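Side-chain contacts in phosphoribosylaminoimidazole carboxylase (Treponema denticola, PDB 5C5D), which catalyses the reversible conversion of 5-aminoimidazole ribonucleotide and carbon dioxide to 4-carboxy-5-aminoimidazole ribonucleotide, a step of de novo purine biosynthesis: residues I6-S11 / N70-F75; A22-T27 / N119-A124; A97-S102 / L113-K118; E31-I36 / K51-L56. The protein carries 1 engineered substitution. All coordinates share one frame; numbering follows the deposited sequence.

Contact 1 of 4, residues I6-S11 / N70-F75; sequences IILMGS and NALSGF
L72 reaches from the start of helix 72-79 to L8, near the C-terminal end of strand 4-9, and to G10 just beyond it. Ahead of it, N70 prepares the helix: its OD1 accepts from S73 N at 3.0 Å, a capping bond, while its ND2 gives a hydrogen to S73 OG at 2.8 Å, nearly in the amide plane and close to straight (165°). Asparagine suits this place because its amide carries an acceptor for the first turn and a donor beside it. In L72 the branch point CG lies anti to the backbone N (chi1 -176°), which carries both methyls toward the strand. CD2 settles against the backbone, 3.6 Å from L8 O and 3.8 Å from G10 N; CD1 approaches CD2 of L8 at 4.1 Å, the two leucines crossing obliquely. This is the inside of a parallel α/β sandwich of flavodoxin-like strand order, in which the loops after the strands carry the substrate site: G10 lies close to the engineered D38, and the next residue, S11, binds substrate. S73, which meets the N70 amide with its backbone N and its hydroxyl, also hydrogen-bonds through OG to T64 OG1 of strand 60-65. F75, whose N bonds to A71 O at 3.2 Å, turns its ring to V46 and V47 of helix 43-54.

Contact 2 of 4, residues A22-T27 / N119-A124; sequences ASELKT and NAALLA
E24 and L25 of helix 15-27 close on A121 of helix 117-129. Following E24 outward, CB comes first, 3.5 Å from the methyl of A121; CG stays beside the same methyl at 3.9 Å. The chain then bends at chi2 (71°) and leaves the alanine, so that CD passes the aliphatic stem of K118 and OE2 ends in a hydrogen bond with the hydroxyl of Y142. Glutamate serves well at this margin: its methylenes pack like those of an apolar residue while the carboxylate finds a polar partner. L25 takes the inner side of A121, with CD2 3.8 Å from A121 CB and 4.2 Å from the methyl of A124. Alanines one turn apart present only a methyl each, which lets the two short axes approach to 8.4 Å at a crossing angle of -38°. Both helices lie on the same face of the parallel sheet. L25 also touches V5 and I7 of strand 4-9, A124 rests on I85 of strand 84-86, and N119, on another side of helix 117-129, hydrogen-bonds to the backbone of P106 and G108 of the third subunit.

Contact 3 of 4, residues A97-S102 / L113-K118; sequences ADIYSS and LVLEPK
Where the last strand of the parallel sheet hands over to helix 117-129, L113 and L115 meet I99 and S102 of the short helix 99-103. I99 does the reaching: with CG1 anti to the backbone N (chi1 -168°), its CD1 extends to CD2 of L115 at 3.6 Å and to CD2 of L113 at 3.9 Å. The isoleucine crosses L115 at about a right angle and L113 at a slant, so a single methyl sits against one branch of each leucine. The other branch of L113, CD1, rests 3.8 Å from CB of S102. Serine is apt in that position because its methylene can face the leucine while OG turns to a polar partner, the side-chain amide of N70. One residue earlier, S101 OG donates to D98 O at 2.8 Å in the carbonyl plane, and S101 N joins it on the same oxygen at 3.1 Å; this ties D98 to S101 where the chain turns into the helix. Other subunits complete the apolar cluster: L103 of the third packs on I99 and L113, and F94 of the fourth on I99 and L115. The side chain of S102 is about 8 Å from that of the substrate-binding S69, with G67 also nearby. L113 ends the strand, V114 turns the other way, to N119 and L123, and the backbone bends at L115 ahead of the N-cap E116. P117 follows in the first turn, where a proline costs no helical hydrogen bond, completing the β-to-α step of a parallel α/β fold.

Contact 4 of 4, residues E31-I36 / K51-L56; sequences EYAIRI and KEYEAL
R35 curls round the phenol oxygen of Y53, its guanidinium plane turned 63° from the tyrosine ring. NH1 donates to Y53 OH at 3.0 Å with the N-H pointing almost straight at the oxygen (161°), and the hydroxyl lies at the edge of the guanidinium, in its plane. The arginine is bent at chi2 and again at chi3 (-60°), which folds the head back over its own stem: CG and CD both lie 3.4 Å from Y53 OH. On the same oxygen A33 places its CB at 3.6 Å, a methyl small enough to let the long tyrosine reach down onto the strand. The second amino group, NH2, works outward, giving a hydrogen at 3.0 Å to a water that in turn donates to E52 OE1, and forming a salt bridge with D154 of the fifth subunit. Together with the bond to Y53, these partners would help to fix the rotation of the guanidinium. Y53 descends from helix 43-54, on the sheet face away from helix 15-27, and also packs on I6 of strand 4-9 and Y62 of strand 60-65. The alternate residues Y32 and I34 turn to helix 15-27, so strand 31-36 lies between two helical layers.

From the N terminus, strand 4-9 opens contact 1 and helix 15-27 opens contact 2. Contact 4 then opens and closes within one strand-helix unit, joining 31-36 to the end of helix 43-54, and is nested inside both larger loops. Contact 1 closes at 70-75; contact 2 is still open, so the two cross. Contact 3 follows contact 1 in series and is nested in contact 2, which closes last on helix 117-129. Strand 4-9 links contacts 1, 2 and 4: I7 packs on A22 and L25 and pairs by backbone with A33 and R35. Contact 3 joins contact 1 through N70 with S101 and S102, and contact 2 through V114 on helix 117-129.

Contact 1 of 4, residues I6-S11 / N70-F75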
loop_
_atom_site.group_PDB
_atom_site.type_symbol
_atom_site.label_atom_id
_atom_site.label_comp_id
_atom_site.label_asym_id
_atom_site.label_seq_id
_atom_site.Cartn_x
_atom_site.Cartn_y
_atom_site.Cartn_z
ATOM N N ILE D 6 -7.718 8.695 32.396
ATOM C CA ILE D 6 -8.519 7.502 32.325
ATOM C C ILE D 6 -8.049 6.749 31.099
ATOM O O ILE D 6 -8.164 7.244 29.987
ATOM C CB ILE D 6 -10.022 7.809 32.203
ATOM C CG1 ILE D 6 -10.522 8.601 33.421
ATOM C CG2 ILE D 6 -10.786 6.511 32.013
ATOM C CD1 ILE D 6 -10.356 10.124 33.329
ATOM N N ILE D 7 -7.540 5.545 31.325
ATOM C CA ILE D 7 -7.100 4.675 30.239
ATOM C C ILE D 7 -8.203 3.691 29.984
ATOM O O ILE D 7 -8.467 2.834 30.830
ATOM C CB ILE D 7 -5.807 3.938 30.595
ATOM C CG1 ILE D 7 -4.732 4.947 30.978
ATOM C CG2 ILE D 7 -5.347 3.076 29.409
ATOM C CD1 ILE D 7 -3.468 4.305 31.544
ATOM N N LEU D 8 -8.886 3.828 28.851
ATOM C CA LEU D 8 -10.043 2.988 28.537
ATOM C C LEU D 8 -9.771 2.136 27.315
ATOM O O LEU D 8 -9.454 2.662 26.236
ATOM C CB LEU D 8 -11.286 3.857 28.305
ATOM C CG LEU D 8 -12.512 3.089 27.818
ATOM C CD1 LEU D 8 -12.968 2.024 28.806
ATOM C CD2 LEU D 8 -13.633 4.073 27.523
ATOM N N MET D 9 -9.876 0.819 27.481
ATOM C CA MET D 9 -9.566 -0.094 26.395
ATOM C C MET D 9 -10.801 -0.907 26.002
ATOM O O MET D 9 -11.659 -1.185 26.837
ATOM C CB MET D 9 -8.429 -1.028 26.820
ATOM C CG MET D 9 -8.880 -2.072 27.775
ATOM S SD MET D 9 -7.470 -2.974 28.496
ATOM C CE MET D 9 -7.035 -1.852 29.811
ATOM N N GLY D 10 -10.869 -1.295 24.734
ATOM C CA GLY D 10 -12.038 -1.973 24.212
ATOM C C GLY D 10 -12.123 -3.412 24.638
ATOM O O GLY D 10 -13.209 -3.974 24.665
ATOM N N SER D 11 -10.980 -3.997 24.967
ATOM C CA SER D 11 -10.914 -5.405 25.342
ATOM C C SER D 11 -9.817 -5.674 26.356
ATOM O O SER D 11 -8.747 -5.064 26.305
ATOM C CB SER D 11 -10.660 -6.261 24.098
ATOM O OG SER D 11 -10.301 -7.580 24.451
ATOM N N ASN D 70 -10.918 1.002 14.972
ATOM C CA ASN D 70 -11.074 1.739 16.211
ATOM C C ASN D 70 -12.265 2.684 16.181
ATOM O O ASN D 70 -12.182 3.781 15.615
ATOM C CB ASN D 70 -9.812 2.524 16.493
ATOM C CG ASN D 70 -9.919 3.407 17.737
ATOM O OD1 ASN D 70 -10.881 3.338 18.510
ATOM N ND2 ASN D 70 -8.905 4.232 17.936
ATOM N N ALA D 71 -13.364 2.252 16.782
ATOM C CA ALA D 71 -14.537 3.106 16.964
ATOM C C ALA D 71 -14.557 3.721 18.360
ATOM O O ALA D 71 -15.261 4.699 18.589
ATOM C CB ALA D 71 -15.805 2.317 16.742
ATOM N N LEU D 72 -13.785 3.179 19.292
ATOM C CA LEU D 72 -13.825 3.674 20.686
ATOM C C LEU D 72 -13.324 5.098 20.822
ATOM O O LEU D 72 -13.922 5.898 21.537
ATOM C CB LEU D 72 -12.995 2.766 21.581
ATOM C CG LEU D 72 -13.006 3.083 23.072
ATOM C CD1 LEU D 72 -14.370 2.912 23.686
ATOM C CD2 LEU D 72 -12.014 2.173 23.775
ATOM N N SER D 73 -12.234 5.431 20.144
ATOM C CA SER D 73 -11.632 6.731 20.369
ATOM C C SER D 73 -12.609 7.850 19.950
ATOM O O SER D 73 -12.801 8.808 20.694
ATOM C CB SER D 73 -10.291 6.867 19.654
ATOM O OG SER D 73 -9.355 5.919 20.173
ATOM N N GLY D 74 -13.248 7.730 18.788
ATOM C CA GLY D 74 -14.221 8.724 18.374
ATOM C C GLY D 74 -15.456 8.771 19.253
ATOM O O GLY D 74 -16.014 9.841 19.469
ATOM N N PHE D 75 -15.908 7.618 19.729
ATOM C CA PHE D 75 -17.081 7.544 20.591
ATOM C C PHE D 75 -16.858 8.306 21.870
ATOM O O PHE D 75 -17.668 9.129 22.274
ATOM C CB PHE D 75 -17.377 6.091 20.880
ATOM C CG PHE D 75 -18.588 5.873 21.723
ATOM C CD1 PHE D 75 -19.847 5.927 21.161
ATOM C CD2 PHE D 75 -18.469 5.609 23.070
ATOM C CE1 PHE D 75 -20.975 5.721 21.937
ATOM C CE2 PHE D 75 -19.604 5.398 23.857
ATOM C CZ PHE D 75 -20.846 5.451 23.284
#

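Contact 2 of 4, residues A22-T27 / N119-A124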
loop_
_atom_site.group_PDB
_atom_site.type_symbol
_atom_site.label_atom_id
_atom_site.label_comp_id
_atom_site.label_asym_id
_atom_site.label_seq_id
_atom_site.Cartn_x
_atom_site.Cartn_y
_atom_site.Cartn_z
ATOM N N ALA D 22 0.285 3.164 31.595
ATOM C CA ALA D 22 0.083 3.490 33.000
ATOM C C ALA D 22 1.441 3.568 33.685
ATOM O O ALA D 22 1.698 4.467 34.478
ATOM C CB ALA D 22 -0.802 2.463 33.673
ATOM N N SER D 23 2.315 2.626 33.346
ATOM C CA SER D 23 3.656 2.587 33.916
ATOM C C SER D 23 4.371 3.908 33.676
ATOM O O SER D 23 5.031 4.448 34.566
ATOM C CB SER D 23 4.477 1.437 33.316
ATOM O OG SER D 23 4.001 0.198 33.793
ATOM N N GLU D 24 4.233 4.431 32.476
ATOM C CA GLU D 24 4.930 5.667 32.155
ATOM C C GLU D 24 4.265 6.848 32.879
ATOM O O GLU D 24 4.958 7.738 33.374
ATOM C CB GLU D 24 4.968 5.887 30.633
ATOM C CG GLU D 24 6.117 6.753 30.186
ATOM C CD GLU D 24 7.459 6.046 30.310
ATOM O OE1 GLU D 24 7.485 4.878 30.741
ATOM O OE2 GLU D 24 8.491 6.648 29.945
ATOM N N LEU D 25 2.938 6.851 32.980
ATOM C CA LEU D 25 2.257 7.929 33.719
ATOM C C LEU D 25 2.695 7.951 35.188
ATOM O O LEU D 25 2.803 9.006 35.810
ATOM C CB LEU D 25 0.742 7.790 33.634
ATOM C CG LEU D 25 0.100 8.052 32.280
ATOM C CD1 LEU D 25 -1.358 7.591 32.310
ATOM C CD2 LEU D 25 0.202 9.507 31.909
ATOM N N LYS D 26 2.987 6.784 35.745
ATOM C CA LYS D 26 3.399 6.720 37.134
ATOM C C LYS D 26 4.730 7.426 37.340
ATOM O O LYS D 26 4.937 8.043 38.377
ATOM C CB LYS D 26 3.487 5.265 37.593
ATOM C CG LYS D 26 3.620 5.117 39.085
ATOM C CD LYS D 26 3.313 3.707 39.520
ATOM C CE LYS D 26 3.190 3.622 41.027
ATOM N NZ LYS D 26 2.802 2.254 41.464
ATOM N N THR D 27 5.617 7.350 36.349
ATOM C CA THR D 27 6.912 8.011 36.432
ATOM C C THR D 27 6.748 9.541 36.462
ATOM O O THR D 27 7.556 10.227 37.078
ATOM C CB THR D 27 7.842 7.637 35.261
ATOM O OG1 THR D 27 7.347 8.178 34.044
ATOM C CG2 THR D 27 7.949 6.137 35.112
ATOM N N ASN D 119 4.750 7.505 24.516
ATOM C CA ASN D 119 4.494 8.836 23.954
ATOM C C ASN D 119 3.088 9.274 24.270
ATOM O O ASN D 119 2.848 10.448 24.413
ATOM C CB ASN D 119 4.757 8.872 22.443
ATOM C CG ASN D 119 6.249 8.943 22.137
ATOM O OD1 ASN D 119 7.028 9.333 23.004
ATOM N ND2 ASN D 119 6.664 8.536 20.934
ATOM N N ALA D 120 2.159 8.340 24.421
ATOM C CA ALA D 120 0.820 8.760 24.823
ATOM C C ALA D 120 0.879 9.320 26.256
ATOM O O ALA D 120 0.249 10.336 26.593
ATOM C CB ALA D 120 -0.183 7.605 24.730
ATOM N N ALA D 121 1.663 8.683 27.109
ATOM C CA ALA D 121 1.854 9.179 28.479
ATOM C C ALA D 121 2.558 10.523 28.505
ATOM O O ALA D 121 2.163 11.422 29.252
ATOM C CB ALA D 121 2.636 8.177 29.290
ATOM N N LEU D 122 3.593 10.675 27.687
ATOM C CA LEU D 122 4.323 11.937 27.636
ATOM C C LEU D 122 3.455 13.063 27.117
ATOM O O LEU D 122 3.487 14.176 27.671
ATOM C CB LEU D 122 5.579 11.785 26.757
ATOM C CG LEU D 122 6.482 13.009 26.606
ATOM C CD1 LEU D 122 7.050 13.475 27.929
ATOM C CD2 LEU D 122 7.597 12.708 25.603
ATOM N N LEU D 123 2.658 12.782 26.089
ATOM C CA LEU D 123 1.760 13.810 25.574
ATOM C C LEU D 123 0.782 14.205 26.655
ATOM O O LEU D 123 0.505 15.387 26.837
ATOM C CB LEU D 123 0.994 13.334 24.337
ATOM C CG LEU D 123 -0.160 14.247 23.862
ATOM C CD1 LEU D 123 0.334 15.600 23.436
ATOM C CD2 LEU D 123 -0.911 13.590 22.722
ATOM N N ALA D 124 0.216 13.224 27.348
ATOM C CA ALA D 124 -0.730 13.563 28.423
ATOM C C ALA D 124 -0.040 14.478 29.447
ATOM O O ALA D 124 -0.600 15.500 29.889
ATOM C CB ALA D 124 -1.255 12.328 29.093
#

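Contact 3 of 4, residues A97-S102 / L113-K118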
loop_
_atom_site.group_PDB
_atom_site.type_symbol
_atom_site.label_atom_id
_atom_site.label_comp_id
_atom_site.label_asym_id
_atom_site.label_seq_id
_atom_site.Cartn_x
_atom_site.Cartn_y
_atom_site.Cartn_z
ATOM N N ALA D 97 -2.788 -1.302 8.359
ATOM C CA ALA D 97 -3.832 -0.415 7.845
ATOM C C ALA D 97 -4.950 -0.133 8.850
ATOM O O ALA D 97 -5.751 0.776 8.625
ATOM C CB ALA D 97 -4.435 -0.966 6.579
ATOM N N ASP D 98 -5.006 -0.860 9.964
ATOM C CA ASP D 98 -5.915 -0.425 11.064
ATOM C C ASP D 98 -5.682 1.008 11.492
ATOM O O ASP D 98 -6.556 1.638 12.065
ATOM C CB ASP D 98 -5.765 -1.333 12.289
ATOM C CG ASP D 98 -6.344 -2.736 12.076
ATOM O OD1 ASP D 98 -7.398 -2.881 11.389
ATOM O OD2 ASP D 98 -5.748 -3.724 12.619
ATOM N N ILE D 99 -4.488 1.551 11.244
ATOM C CA ILE D 99 -4.201 2.897 11.710
ATOM C C ILE D 99 -5.142 3.921 11.085
ATOM O O ILE D 99 -5.470 4.932 11.727
ATOM C CB ILE D 99 -2.731 3.264 11.435
ATOM C CG1 ILE D 99 -2.336 4.549 12.167
ATOM C CG2 ILE D 99 -2.441 3.374 9.980
ATOM C CD1 ILE D 99 -2.547 4.487 13.663
ATOM N N TYR D 100 -5.621 3.654 9.879
ATOM C CA TYR D 100 -6.489 4.644 9.208
ATOM C C TYR D 100 -7.808 4.830 9.949
ATOM O O TYR D 100 -8.374 5.928 9.911
ATOM C CB TYR D 100 -6.732 4.284 7.748
ATOM C CG TYR D 100 -5.453 4.463 6.997
ATOM C CD1 TYR D 100 -4.996 5.746 6.719
ATOM C CD2 TYR D 100 -4.668 3.383 6.670
ATOM C CE1 TYR D 100 -3.830 5.938 6.083
ATOM C CE2 TYR D 100 -3.468 3.585 6.015
ATOM C CZ TYR D 100 -3.079 4.881 5.742
ATOM O OH TYR D 100 -1.873 5.106 5.087
ATOM N N SER D 101 -8.290 3.800 10.648
ATOM C CA SER D 101 -9.520 3.955 11.436
ATOM C C SER D 101 -9.375 4.906 12.616
ATOM O O SER D 101 -10.384 5.455 13.087
ATOM C CB SER D 101 -10.025 2.574 11.934
ATOM O OG SER D 101 -9.200 2.011 12.952
ATOM N N SER D 102 -8.157 5.081 13.126
ATOM C CA SER D 102 -7.895 6.076 14.162
ATOM C C SER D 102 -7.622 7.450 13.544
ATOM O O SER D 102 -7.954 8.468 14.175
ATOM C CB SER D 102 -6.715 5.673 15.039
ATOM O OG SER D 102 -6.963 4.493 15.788
ATOM N N LEU D 113 -3.858 11.466 17.998
ATOM C CA LEU D 113 -3.321 10.135 17.736
ATOM C C LEU D 113 -1.822 10.081 18.042
ATOM O O LEU D 113 -1.057 10.954 17.599
ATOM C CB LEU D 113 -3.545 9.764 16.286
ATOM C CG LEU D 113 -3.044 8.385 15.851
ATOM C CD1 LEU D 113 -3.633 7.229 16.676
ATOM C CD2 LEU D 113 -3.378 8.249 14.375
ATOM N N VAL D 114 -1.428 9.085 18.832
ATOM C CA VAL D 114 -0.019 8.816 19.140
ATOM C C VAL D 114 0.204 7.324 19.082
ATOM O O VAL D 114 -0.587 6.569 19.653
ATOM C CB VAL D 114 0.355 9.345 20.520
ATOM C CG1 VAL D 114 1.785 9.022 20.878
ATOM C CG2 VAL D 114 0.189 10.844 20.568
ATOM N N LEU D 115 1.268 6.880 18.420
ATOM C CA LEU D 115 1.467 5.444 18.290
ATOM C C LEU D 115 2.056 4.740 19.494
ATOM O O LEU D 115 1.615 3.642 19.850
ATOM C CB LEU D 115 2.372 5.148 17.105
ATOM C CG LEU D 115 1.787 5.410 15.729
ATOM C CD1 LEU D 115 2.730 4.832 14.697
ATOM C CD2 LEU D 115 0.418 4.797 15.605
ATOM N N GLU D 116 3.102 5.302 20.078
ATOM C CA GLU D 116 3.790 4.591 21.127
ATOM C C GLU D 116 3.172 4.874 22.492
ATOM O O GLU D 116 2.966 6.037 22.852
ATOM C CB GLU D 116 5.252 4.991 21.157
ATOM C CG GLU D 116 6.102 4.566 19.967
ATOM C CD GLU D 116 6.397 3.096 19.940
ATOM O OE1 GLU D 116 6.334 2.465 21.007
ATOM O OE2 GLU D 116 6.688 2.566 18.839
ATOM N N PRO D 117 2.966 3.833 23.286
ATOM C CA PRO D 117 2.403 4.015 24.626
ATOM C C PRO D 117 3.189 4.977 25.510
ATOM O O PRO D 117 2.563 5.769 26.225
ATOM C CB PRO D 117 2.408 2.596 25.212
ATOM C CG PRO D 117 3.107 1.733 24.241
ATOM C CD PRO D 117 3.117 2.410 22.930
ATOM N N LYS D 118 4.518 4.957 25.468
ATOM C CA LYS D 118 5.267 5.906 26.286
ATOM C C LYS D 118 4.997 7.330 25.822
ATOM O O LYS D 118 5.036 8.259 26.638
ATOM C CB LYS D 118 6.773 5.613 26.243
ATOM C CG LYS D 118 7.173 4.360 27.003
ATOM C CD LYS D 118 8.683 4.228 27.048
ATOM C CE LYS D 118 9.102 2.929 27.686
ATOM N NZ LYS D 118 10.583 2.783 27.687
#

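Contact 4 of 4, residues E31-I36 / K51-L56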
loop_
_atom_site.group_PDB
_atom_site.type_symbol
_atom_site.label_atom_id
_atom_site.label_comp_id
_atom_site.label_asym_id
_atom_site.label_seq_id
_atom_site.Cartn_x
_atom_site.Cartn_y
_atom_site.Cartn_z
ATOM N N GLU D 31 -1.910 10.411 38.360
ATOM C CA GLU D 31 -2.869 9.364 38.686
ATOM C C GLU D 31 -3.554 8.885 37.422
ATOM O O GLU D 31 -3.935 9.701 36.561
ATOM C CB GLU D 31 -3.928 9.852 39.688
ATOM C CG GLU D 31 -4.869 8.725 40.152
ATOM C CD GLU D 31 -5.905 9.156 41.191
ATOM O OE1 GLU D 31 -5.869 10.306 41.679
ATOM O OE2 GLU D 31 -6.762 8.314 41.509
ATOM N N TYR D 32 -3.793 7.574 37.361
ATOM C CA TYR D 32 -4.507 6.965 36.235
ATOM C C TYR D 32 -5.566 5.971 36.737
ATOM O O TYR D 32 -5.534 5.505 37.893
ATOM C CB TYR D 32 -3.534 6.263 35.263
ATOM C CG TYR D 32 -2.820 5.110 35.909
ATOM C CD1 TYR D 32 -3.440 3.883 36.025
ATOM C CD2 TYR D 32 -1.528 5.252 36.389
ATOM C CE1 TYR D 32 -2.803 2.818 36.639
ATOM C CE2 TYR D 32 -0.877 4.197 36.983
ATOM C CZ TYR D 32 -1.531 2.979 37.112
ATOM O OH TYR D 32 -0.916 1.897 37.710
ATOM N N ALA D 33 -6.540 5.714 35.875
ATOM C CA ALA D 33 -7.502 4.646 36.066
ATOM C C ALA D 33 -7.481 3.810 34.814
ATOM O O ALA D 33 -7.353 4.352 33.739
ATOM C CB ALA D 33 -8.875 5.207 36.312
ATOM N N ILE D 34 -7.554 2.483 34.974
ATOM C CA ILE D 34 -7.627 1.571 33.838
ATOM C C ILE D 34 -8.976 0.895 33.827
ATOM O O ILE D 34 -9.394 0.309 34.826
ATOM C CB ILE D 34 -6.543 0.512 33.896
ATOM C CG1 ILE D 34 -5.190 1.178 33.801
ATOM C CG2 ILE D 34 -6.733 -0.499 32.746
ATOM C CD1 ILE D 34 -4.019 0.227 33.961
ATOM N N ARG D 35 -9.647 1.002 32.684
ATOM C CA ARG D 35 -11.003 0.488 32.524
ATOM C C ARG D 35 -11.148 -0.225 31.193
ATOM O O ARG D 35 -10.384 0.000 30.256
ATOM C CB ARG D 35 -12.035 1.606 32.613
ATOM C CG ARG D 35 -11.966 2.467 33.882
ATOM C CD ARG D 35 -12.321 1.638 35.098
ATOM N NE ARG D 35 -13.666 1.075 35.041
ATOM C CZ ARG D 35 -14.776 1.693 35.456
ATOM N NH1 ARG D 35 -14.735 2.905 35.999
ATOM N NH2 ARG D 35 -15.938 1.055 35.382
ATOM N N ILE D 36 -12.157 -1.078 31.136
ATOM C CA ILE D 36 -12.497 -1.828 29.951
ATOM C C ILE D 36 -13.935 -1.569 29.520
ATOM O O ILE D 36 -14.857 -1.628 30.324
ATOM C CB ILE D 36 -12.314 -3.343 30.199
ATOM C CG1 ILE D 36 -10.844 -3.652 30.472
ATOM C CG2 ILE D 36 -12.742 -4.150 28.984
ATOM C CD1 ILE D 36 -10.623 -5.059 31.049
ATOM N N LYS D 51 -19.812 9.124 32.272
ATOM C CA LYS D 51 -20.552 10.128 33.052
ATOM C C LYS D 51 -19.957 10.270 34.451
ATOM O O LYS D 51 -19.899 11.370 35.009
ATOM C CB LYS D 51 -22.040 9.789 33.140
ATOM C CG LYS D 51 -22.774 10.049 31.840
ATOM C CD LYS D 51 -24.276 9.800 31.977
ATOM C CE LYS D 51 -24.999 9.999 30.655
ATOM N NZ LYS D 51 -26.433 9.567 30.772
ATOM N N GLU D 52 -19.528 9.156 35.029
ATOM C CA GLU D 52 -18.928 9.197 36.359
ATOM C C GLU D 52 -17.613 10.000 36.354
ATOM O O GLU D 52 -17.421 10.868 37.214
ATOM C CB GLU D 52 -18.675 7.782 36.882
ATOM C CG GLU D 52 -19.956 7.042 37.252
ATOM C CD GLU D 52 -19.766 5.543 37.394
ATOM O OE1 GLU D 52 -18.634 5.051 37.212
ATOM O OE2 GLU D 52 -20.762 4.853 37.688
ATOM N N TYR D 53 -16.727 9.738 35.392
ATOM C CA TYR D 53 -15.440 10.453 35.328
ATOM C C TYR D 53 -15.648 11.927 34.962
ATOM O O TYR D 53 -14.976 12.813 35.500
ATOM C CB TYR D 53 -14.465 9.804 34.326
ATOM C CG TYR D 53 -13.934 8.481 34.848
ATOM C CD1 TYR D 53 -13.124 8.438 35.976
ATOM C CD2 TYR D 53 -14.245 7.300 34.213
ATOM C CE1 TYR D 53 -12.632 7.234 36.461
ATOM C CE2 TYR D 53 -13.741 6.079 34.675
ATOM C CZ TYR D 53 -12.952 6.060 35.801
ATOM O OH TYR D 53 -12.476 4.866 36.274
ATOM N N GLU D 54 -16.609 12.193 34.091
ATOM C CA GLU D 54 -16.853 13.566 33.619
ATOM C C GLU D 54 -17.340 14.506 34.721
ATOM O O GLU D 54 -17.116 15.729 34.657
ATOM C CB GLU D 54 -17.852 13.548 32.463
ATOM C CG GLU D 54 -17.227 13.172 31.127
ATOM C CD GLU D 54 -16.270 14.217 30.628
ATOM O OE1 GLU D 54 -16.744 15.237 30.071
ATOM O OE2 GLU D 54 -15.044 14.026 30.809
ATOM N N ALA D 55 -18.007 13.936 35.719
ATOM C CA ALA D 55 -18.539 14.669 36.855
ATOM C C ALA D 55 -17.447 15.074 37.867
ATOM O O ALA D 55 -17.687 15.876 38.775
ATOM C CB ALA D 55 -19.604 13.826 37.526
ATOM N N LEU D 56 -16.236 14.549 37.707
ATOM C CA LEU D 56 -15.161 14.905 38.638
ATOM C C LEU D 56 -14.568 16.292 38.324
ATOM O O LEU D 56 -14.176 16.571 37.198
ATOM C CB LEU D 56 -14.052 13.851 38.598
ATOM C CG LEU D 56 -14.485 12.393 38.829
ATOM C CD1 LEU D 56 -13.298 11.479 38.635
ATOM C CD2 LEU D 56 -15.089 12.156 40.191
HETATM O O HOH W 1 -18.592 2.210 36.003
#